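Separin (Saccharomyces cerevisiae, PDB 5U1T) cleaves the Scc1 subunit of cohesin as a caspase-like cysteine protease at the onset of anaphase, allowing chromosome segregation, and is inhibited by securin for most of the cell cycle. Local coordinates at residues Lys114-Leu118 with His152-Leu156; Tyr128-Leu132 with Asp167-Lys171. One frame throughout, in Å; residues are numbered along the deposited sequence.

Overall arrangement
From the N terminus the chain runs through helix 113-117, helix 129-142, helix 146-158 and the loop 164-171 before helix 172-185. Interaction 1 closes a span of 33 residues by bringing 152-156 back against the short helix 113-117 and L118 just after it. Interaction 2 closes one of 34 residues, joining the start of helix 129-142 to the loop ahead of helix 172-185. Their segments alternate, so the two closures cross rather than nest; helix 129-142 supplies one side of interaction 2 and packs against both segments of interaction 1. The centres are about 15 Å apart, and the contacts meet where I116 CG2 stands 3.9 Å from L132 CD2. Both lie in the all-helical N-terminal region, away from the cysteine assigned as catalytic by similarity.

Interaction 1: residues Lys114-Leu118 with His152-Leu156; sequences KNILL and HILEL
K114 lies over the imidazole of H152 in a CH-pi contact: its CG is 3.7 Å from the centroid of the H152 ring and only 9° off the ring normal, nearly over the centre. Its CG is set anti to the backbone N (chi1 162°), and a bend at chi2 carries the chain on across the same ring, where CE of K114 comes 3.8 Å from CE1 of H152. The contact is therefore made by the aliphatic part of the lysine.

L117, on the buried side, sends CD2 to within 3.9 Å of CD2 of L156, the two side chains crossing at about a right angle. I153 adds only a marginal touch to this leucine. The backbone O of L117 accepts a hydrogen bond from NZ of K133 in the next helix, while L137 and I140 from that helix pack on its side chain.

L118 is the first residue past helical geometry. Its CD1 is the nearer methyl to CG of E155, at 3.7 Å; CD2 also borders that CG but packs chiefly on L156, 3.8 Å from CA and 4.0 Å from CB of that residue. OE1 of E155 forms a salt bridge with R334 and a hydrogen bond with Y163 OH.

With L117 and L118 packed on L156, and helix 129-142 lying against L117 and I153, this is helix-helix packing within an all-alpha domain, joining the short helix 113-117 and L118 just after it to helix 146-158.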
loop_
_atom_site.group_PDB
_atom_site.type_symbol
_atom_site.label_atom_id
_atom_site.label_comp_id
_atom_site.label_asym_id
_atom_site.label_seq_id
_atom_site.Cartn_x
_atom_site.Cartn_y
_atom_site.Cartn_z
ATOM N N LYS A 114 4.956 39.182 -53.849
ATOM C CA LYS A 114 6.138 39.766 -53.237
ATOM C C LYS A 114 6.447 39.045 -51.933
ATOM O O LYS A 114 7.612 38.874 -51.561
ATOM C CB LYS A 114 5.923 41.268 -53.019
ATOM C CG LYS A 114 6.859 41.939 -52.033
ATOM C CD LYS A 114 6.018 42.687 -51.007
ATOM C CE LYS A 114 6.852 43.447 -50.001
ATOM N NZ LYS A 114 5.960 44.007 -48.938
ATOM N N ASN A 115 5.390 38.603 -51.257
ATOM C CA ASN A 115 5.516 37.861 -50.005
ATOM C C ASN A 115 6.103 36.444 -50.222
ATOM O O ASN A 115 6.905 35.968 -49.422
ATOM C CB ASN A 115 4.151 37.778 -49.303
ATOM C CG ASN A 115 3.645 39.137 -48.783
ATOM O OD1 ASN A 115 4.423 39.999 -48.359
ATOM N ND2 ASN A 115 2.324 39.306 -48.781
ATOM N N ILE A 116 5.692 35.789 -51.307
ATOM C CA ILE A 116 6.299 34.550 -51.781
ATOM C C ILE A 116 7.798 34.718 -52.015
ATOM O O ILE A 116 8.615 34.002 -51.426
ATOM C CB ILE A 116 5.641 34.073 -53.095
ATOM C CG1 ILE A 116 4.142 33.834 -52.888
ATOM C CG2 ILE A 116 6.345 32.843 -53.667
ATOM C CD1 ILE A 116 3.790 32.999 -51.660
ATOM N N LEU A 117 8.145 35.680 -52.865
ATOM C CA LEU A 117 9.527 35.963 -53.228
ATOM C C LEU A 117 10.472 36.149 -52.048
ATOM O O LEU A 117 11.577 35.641 -52.066
ATOM C CB LEU A 117 9.582 37.214 -54.120
ATOM C CG LEU A 117 8.981 37.050 -55.512
ATOM C CD1 LEU A 117 8.975 38.368 -56.254
ATOM C CD2 LEU A 117 9.731 35.994 -56.299
ATOM N N LEU A 118 10.065 36.879 -51.022
ATOM C CA LEU A 118 10.973 37.092 -49.903
ATOM C C LEU A 118 10.682 36.165 -48.700
ATOM O O LEU A 118 11.092 36.449 -47.575
ATOM C CB LEU A 118 10.936 38.561 -49.473
ATOM C CG LEU A 118 11.168 39.596 -50.589
ATOM C CD1 LEU A 118 11.247 41.007 -50.052
ATOM C CD2 LEU A 118 12.425 39.296 -51.377
ATOM N N HIS A 152 11.479 44.757 -55.510
ATOM C CA HIS A 152 11.378 43.472 -54.827
ATOM C C HIS A 152 12.199 42.391 -55.515
ATOM O O HIS A 152 12.763 41.510 -54.863
ATOM C CB HIS A 152 9.926 43.039 -54.742
ATOM C CG HIS A 152 9.040 44.084 -54.161
ATOM N ND1 HIS A 152 9.365 44.765 -53.009
ATOM C CD2 HIS A 152 7.843 44.569 -54.566
ATOM C CE1 HIS A 152 8.406 45.628 -52.729
ATOM N NE2 HIS A 152 7.470 45.528 -53.657
ATOM N N ILE A 153 12.253 42.450 -56.838
ATOM C CA ILE A 153 12.999 41.462 -57.583
ATOM C C ILE A 153 14.476 41.713 -57.359
ATOM O O ILE A 153 15.262 40.776 -57.213
ATOM C CB ILE A 153 12.634 41.500 -59.058
ATOM C CG1 ILE A 153 11.305 40.780 -59.248
ATOM C CG2 ILE A 153 13.682 40.818 -59.893
ATOM C CD1 ILE A 153 10.571 41.228 -60.449
ATOM N N LEU A 154 14.845 42.986 -57.282
ATOM C CA LEU A 154 16.217 43.329 -56.955
ATOM C C LEU A 154 16.556 42.875 -55.533
ATOM O O LEU A 154 17.574 42.223 -55.329
ATOM C CB LEU A 154 16.457 44.827 -57.128
ATOM C CG LEU A 154 16.415 45.320 -58.584
ATOM C CD1 LEU A 154 16.686 46.821 -58.702
ATOM C CD2 LEU A 154 17.367 44.529 -59.479
ATOM N N GLU A 155 15.691 43.185 -54.563
ATOM C CA GLU A 155 15.904 42.800 -53.151
ATOM C C GLU A 155 16.101 41.284 -52.986
ATOM O O GLU A 155 17.023 40.826 -52.301
ATOM C CB GLU A 155 14.726 43.286 -52.287
ATOM C CG GLU A 155 14.534 42.537 -50.964
ATOM C CD GLU A 155 15.592 42.859 -49.904
ATOM O OE1 GLU A 155 15.552 42.231 -48.813
ATOM O OE2 GLU A 155 16.457 43.734 -50.153
ATOM N N LEU A 156 15.216 40.535 -53.634
ATOM C CA LEU A 156 15.331 39.093 -53.792
ATOM C C LEU A 156 16.727 38.666 -54.212
ATOM O O LEU A 156 17.418 37.947 -53.493
ATOM C CB LEU A 156 14.322 38.610 -54.833
ATOM C CG LEU A 156 14.430 37.156 -55.256
ATOM C CD1 LEU A 156 14.049 36.339 -54.061
ATOM C CD2 LEU A 156 13.530 36.858 -56.443
#

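Interaction 2: residues Tyr128-Leu132 with Asp167-Lys171; sequences YLSNL and DPNLK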
loop_
_atom_site.group_PDB
_atom_site.type_symbol
_atom_site.label_atom_id
_atom_site.label_comp_id
_atom_site.label_asym_id
_atom_site.label_seq_id
_atom_site.Cartn_x
_atom_site.Cartn_y
_atom_site.Cartn_z
ATOM N N TYR A 128 10.041 22.868 -51.838
ATOM C CA TYR A 128 9.349 23.441 -52.998
ATOM C C TYR A 128 9.584 24.953 -53.184
ATOM O O TYR A 128 9.336 25.490 -54.270
ATOM C CB TYR A 128 7.831 23.178 -52.913
ATOM C CG TYR A 128 7.093 23.980 -51.839
ATOM C CD1 TYR A 128 6.758 25.321 -52.040
ATOM C CD2 TYR A 128 6.734 23.395 -50.627
ATOM C CE1 TYR A 128 6.098 26.056 -51.057
ATOM C CE2 TYR A 128 6.059 24.116 -49.650
ATOM C CZ TYR A 128 5.741 25.449 -49.865
ATOM O OH TYR A 128 5.069 26.182 -48.898
ATOM N N LEU A 129 10.039 25.622 -52.123
ATOM C CA LEU A 129 10.075 27.084 -52.070
ATOM C C LEU A 129 10.827 27.685 -53.263
ATOM O O LEU A 129 10.335 28.594 -53.927
ATOM C CB LEU A 129 10.706 27.562 -50.753
ATOM C CG LEU A 129 10.742 29.090 -50.603
ATOM C CD1 LEU A 129 9.333 29.677 -50.574
ATOM C CD2 LEU A 129 11.528 29.514 -49.381
ATOM N N SER A 130 12.026 27.162 -53.486
ATOM C CA SER A 130 12.810 27.387 -54.687
ATOM C C SER A 130 11.964 27.382 -55.951
ATOM O O SER A 130 11.955 28.359 -56.692
ATOM C CB SER A 130 13.901 26.319 -54.782
ATOM O OG SER A 130 14.349 26.120 -56.118
ATOM N N ASN A 131 11.242 26.296 -56.198
ATOM C CA ASN A 131 10.480 26.214 -57.430
ATOM C C ASN A 131 9.246 27.112 -57.412
ATOM O O ASN A 131 8.798 27.566 -58.471
ATOM C CB ASN A 131 10.090 24.768 -57.719
ATOM C CG ASN A 131 11.303 23.863 -57.849
ATOM O OD1 ASN A 131 12.263 24.163 -58.581
ATOM N ND2 ASN A 131 11.287 22.763 -57.106
ATOM N N LEU A 132 8.702 27.384 -56.227
ATOM C CA LEU A 132 7.550 28.274 -56.124
ATOM C C LEU A 132 7.933 29.683 -56.592
ATOM O O LEU A 132 7.234 30.302 -57.378
ATOM C CB LEU A 132 7.009 28.304 -54.685
ATOM C CG LEU A 132 5.645 28.984 -54.486
ATOM C CD1 LEU A 132 4.523 28.252 -55.234
ATOM C CD2 LEU A 132 5.300 29.150 -53.005
ATOM N N ASP A 167 18.270 25.828 -51.585
ATOM C CA ASP A 167 17.756 24.589 -52.158
ATOM C C ASP A 167 18.923 23.895 -52.848
ATOM O O ASP A 167 19.427 24.382 -53.868
ATOM C CB ASP A 167 16.597 24.855 -53.131
ATOM C CG ASP A 167 16.104 23.583 -53.828
ATOM O OD1 ASP A 167 16.374 22.470 -53.304
ATOM O OD2 ASP A 167 15.444 23.688 -54.895
ATOM N N PRO A 168 19.386 22.771 -52.277
ATOM C CA PRO A 168 20.573 22.095 -52.799
ATOM C C PRO A 168 20.302 21.548 -54.179
ATOM O O PRO A 168 21.238 21.291 -54.928
ATOM C CB PRO A 168 20.804 20.958 -51.803
ATOM C CG PRO A 168 19.990 21.306 -50.608
ATOM C CD PRO A 168 18.808 22.043 -51.140
ATOM N N ASN A 169 19.024 21.381 -54.506
ATOM C CA ASN A 169 18.621 20.893 -55.814
ATOM C C ASN A 169 18.048 22.012 -56.684
ATOM O O ASN A 169 17.333 21.752 -57.662
ATOM C CB ASN A 169 17.623 19.755 -55.649
ATOM C CG ASN A 169 18.153 18.663 -54.730
ATOM O OD1 ASN A 169 19.364 18.444 -54.657
ATOM N ND2 ASN A 169 17.255 17.990 -54.011
ATOM N N LEU A 170 18.390 23.253 -56.328
ATOM C CA LEU A 170 17.946 24.441 -57.051
ATOM C C LEU A 170 18.045 24.217 -58.544
ATOM O O LEU A 170 19.027 23.658 -59.015
ATOM C CB LEU A 170 18.772 25.662 -56.653
ATOM C CG LEU A 170 18.454 26.903 -57.487
ATOM C CD1 LEU A 170 17.032 27.392 -57.209
ATOM C CD2 LEU A 170 19.471 28.005 -57.256
ATOM N N LYS A 171 17.005 24.605 -59.273
ATOM C CA LYS A 171 16.980 24.441 -60.718
ATOM C C LYS A 171 17.763 25.563 -61.386
ATOM O O LYS A 171 17.229 26.648 -61.640
ATOM C CB LYS A 171 15.543 24.408 -61.231
ATOM C CG LYS A 171 14.705 23.267 -60.678
ATOM C CD LYS A 171 15.033 21.941 -61.353
ATOM C CE LYS A 171 13.997 20.873 -61.026
ATOM N NZ LYS A 171 14.088 19.692 -61.942
#
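S130, in the first turn of helix 129-142, meets a loop whose D167-L170 portion is a type I beta turn, with an Asx turn at its head. The polar link across the contact is a weak hydrogen bond from S130 OG to D167 OD2, 2.9 Å long. OG stands anti to the backbone N of the serine (chi1 156°), on the side where the carboxylate lies.

Within the loop, the other oxygen of D167 makes the Asx turn: N169 N meets OD1 of D167 at 3.1 Å from above the carboxylate plane, 71° out of it, with 151° at the hydrogen. The L170 N to D167 O bond closes the beta turn itself. With an alanine in place of D167, the S130 hydroxyl would probably lose its acceptor and N169 N its Asx-turn partner, leaving the turn less firmly fixed.

Van der Waals contacts complete the junction. CB of S130 lies 3.5 Å from CB of D167, and CD1 of L170 also approaches the serine. The amino group of K171 forms a salt bridge with an acidic side chain of another protein's chain, while its CG lies 3.3 Å from OD1 of N131.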